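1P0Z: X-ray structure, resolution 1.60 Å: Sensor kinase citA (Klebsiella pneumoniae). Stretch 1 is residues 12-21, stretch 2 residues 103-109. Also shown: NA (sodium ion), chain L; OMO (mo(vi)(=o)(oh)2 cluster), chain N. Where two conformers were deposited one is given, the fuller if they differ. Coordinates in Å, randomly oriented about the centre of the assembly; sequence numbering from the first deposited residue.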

# COMPACT_ATOMS: atom_id res chain seq x y z
N ALA A 12 1.58 -5.59 -8.42
CA ALA A 12 1.38 -4.89 -7.14
C ALA A 12 1.78 -3.43 -7.27
O ALA A 12 1.08 -2.53 -6.75
CB ALA A 12 2.25 -5.56 -6.05
N LEU A 13 2.90 -3.19 -7.94
CA LEU A 13 3.40 -1.82 -8.08
C LEU A 13 2.46 -0.95 -8.90
O LEU A 13 2.17 0.20 -8.51
CB LEU A 13 4.82 -1.84 -8.67
CG LEU A 13 5.45 -0.47 -8.93
CD1 LEU A 13 5.49 0.36 -7.64
CD2 LEU A 13 6.85 -0.71 -9.52
N ILE A 14 1.98 -1.50 -10.01
CA ILE A 14 1.07 -0.76 -10.87
C ILE A 14 -0.16 -0.37 -10.09
O ILE A 14 -0.59 0.78 -10.15
CB ILE A 14 0.66 -1.59 -12.13
CG1 ILE A 14 1.83 -1.63 -13.11
CG2 ILE A 14 -0.61 -0.98 -12.79
CD1 ILE A 14 2.24 -0.25 -13.64
N GLN A 15 -0.72 -1.31 -9.35
CA GLN A 15 -1.93 -1.04 -8.56
C GLN A 15 -1.66 -0.01 -7.46
O GLN A 15 -2.51 0.86 -7.20
CB GLN A 15 -2.46 -2.32 -7.94
CG GLN A 15 -3.07 -3.24 -9.00
CD GLN A 15 -3.44 -4.58 -8.40
OE1 GLN A 15 -4.58 -4.80 -8.02
NE2 GLN A 15 -2.46 -5.49 -8.29
N ALA A 16 -0.50 -0.08 -6.81
CA ALA A 16 -0.22 0.90 -5.74
C ALA A 16 -0.08 2.30 -6.30
O ALA A 16 -0.49 3.27 -5.67
CB ALA A 16 1.06 0.51 -5.00
N MET A 17 0.53 2.39 -7.46
CA MET A 17 0.68 3.69 -8.12
C MET A 17 -0.71 4.24 -8.48
O MET A 17 -0.99 5.42 -8.23
CB MET A 17 1.58 3.56 -9.34
CG MET A 17 3.01 3.31 -8.92
SD MET A 17 4.11 3.12 -10.30
CE MET A 17 4.04 4.77 -10.97
N GLN A 18 -1.56 3.40 -9.05
CA GLN A 18 -2.89 3.84 -9.45
C GLN A 18 -3.72 4.29 -8.27
O GLN A 18 -4.36 5.33 -8.31
CB GLN A 18 -3.62 2.70 -10.17
CG GLN A 18 -3.05 2.43 -11.52
CD GLN A 18 -3.68 1.25 -12.19
OE1 GLN A 18 -3.80 0.17 -11.59
NE2 GLN A 18 -4.07 1.42 -13.44
N ILE A 19 -3.71 3.50 -7.20
CA ILE A 19 -4.52 3.83 -6.05
C ILE A 19 -4.00 5.10 -5.39
O ILE A 19 -4.79 6.00 -5.01
CB ILE A 19 -4.52 2.68 -5.02
CG1 ILE A 19 -5.20 1.46 -5.65
CG2 ILE A 19 -5.18 3.11 -3.73
CD1 ILE A 19 -5.12 0.22 -4.78
N SER A 20 -2.67 5.21 -5.25
CA SER A 20 -2.13 6.37 -4.54
C SER A 20 -2.37 7.70 -5.25
O SER A 20 -2.32 8.75 -4.63
CB SER A 20 -0.61 6.21 -4.29
OG SER A 20 0.11 6.21 -5.51
N ALA A 21 -2.62 7.63 -6.55
CA ALA A 21 -2.85 8.83 -7.36
C ALA A 21 -4.32 9.23 -7.44
O ALA A 21 -4.64 10.28 -8.04
CB ALA A 21 -2.31 8.60 -8.77
NA NA L . 2.09 7.49 -6.03
OM1 OMO N . 4.58 -4.67 8.98
MO OMO N . 4.57 -3.65 7.40
OR1 OMO N . 6.01 -4.22 6.68
OM2 OMO N . 5.02 -2.10 8.05
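Stretch 2, residues 103-109: RGKSPIQ

Stretch 2, R103 to Q109, is part of an extended strand that begins earlier in the chain; it runs along residues 12-20 of a helix that also begins earlier, in nearly the same direction, crossing it at -27° with the axes 6.3 Å apart at closest approach. The register pairs G104 with L13, S106 with M17 and I108 with S20.

The backbones come closest at G104, whose CA lies 3.8 Å from L13 N. A CB here would point at the helix and fall 2.3 Å from both L13 N and A12 C, so the lack of a side chain at G104 is what allows the backbones this near. Small alanines also pack here: A12 CB is 3.6 Å from G104 N, and A16 CB is 3.2 Å from G104 O.

S106 and S20, which both point toward the opposite stretch, meet through a sodium ion. S20 OG, S106 OG and P107 O each bind it at 2.4 Å, and three waters complete six ligands. The short serine side chains bring hydroxyl oxygens to the metal, so the 3.3 Å between S20 OG and S106 OG reflects shared coordination rather than a hydrogen bond. S20, which covers the most surface, also packs its CB 3.9 Å from I108 CG1, while water 2 links S20 O (2.7 Å) to Q109 N (2.8 Å). No direct hydrogen bond joins the stretches.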

# COMPACT_ATOMS: atom_id res chain seq x y z
N ARG A 103 5.37 -6.54 -1.98
CA ARG A 103 4.57 -5.32 -1.86
C ARG A 103 4.92 -4.36 -2.96
O ARG A 103 6.09 -4.25 -3.31
CB ARG A 103 4.90 -4.54 -0.57
CG ARG A 103 4.69 -5.32 0.72
CD ARG A 103 6.06 -5.97 1.26
NE ARG A 103 5.62 -6.63 2.48
CZ ARG A 103 5.53 -6.03 3.68
NH1 ARG A 103 5.94 -4.78 3.82
NH2 ARG A 103 4.89 -6.65 4.70
N GLY A 104 3.91 -3.71 -3.50
CA GLY A 104 4.18 -2.61 -4.43
C GLY A 104 3.84 -1.39 -3.55
O GLY A 104 2.76 -1.34 -2.98
N LYS A 105 4.77 -0.43 -3.44
CA LYS A 105 4.58 0.75 -2.59
C LYS A 105 4.70 2.00 -3.41
O LYS A 105 5.51 2.06 -4.33
CB LYS A 105 5.66 0.81 -1.52
CG LYS A 105 5.81 -0.51 -0.69
CD LYS A 105 5.68 -0.19 0.80
CE LYS A 105 6.14 -1.33 1.62
NZ LYS A 105 5.90 -0.98 3.04
N SER A 106 3.86 2.99 -3.09
CA SER A 106 3.95 4.27 -3.83
C SER A 106 3.43 5.35 -2.88
O SER A 106 2.46 5.13 -2.14
CB SER A 106 3.05 4.19 -5.09
OG SER A 106 3.23 5.37 -5.88
N PRO A 107 4.03 6.55 -2.93
CA PRO A 107 3.56 7.61 -2.02
C PRO A 107 2.26 8.21 -2.54
O PRO A 107 1.95 8.14 -3.74
CB PRO A 107 4.68 8.68 -2.12
CG PRO A 107 5.23 8.51 -3.53
CD PRO A 107 5.19 6.97 -3.73
N ILE A 108 1.46 8.73 -1.62
CA ILE A 108 0.24 9.47 -1.98
C ILE A 108 0.76 10.91 -1.82
O ILE A 108 1.31 11.25 -0.77
CB ILE A 108 -0.89 9.26 -0.97
CG1 ILE A 108 -1.19 7.77 -0.79
CG2 ILE A 108 -2.13 10.01 -1.46
CD1 ILE A 108 -2.23 7.48 0.32
N GLN A 109 0.58 11.74 -2.85
CA GLN A 109 1.10 13.13 -2.86
C GLN A 109 0.03 14.18 -3.09
O GLN A 109 -0.93 13.92 -3.81
CB GLN A 109 2.15 13.25 -3.96
CG GLN A 109 3.44 12.51 -3.62
CD GLN A 109 4.30 12.30 -4.83
OE1 GLN A 109 4.00 11.47 -5.70
NE2 GLN A 109 5.40 13.07 -4.93
O HOH W 1 1.26 7.21 -8.24
O HOH W 2 -0.70 10.85 -5.17
O HOH W 3 1.55 9.89 -6.35
O HOH W 4 4.26 8.23 -7.05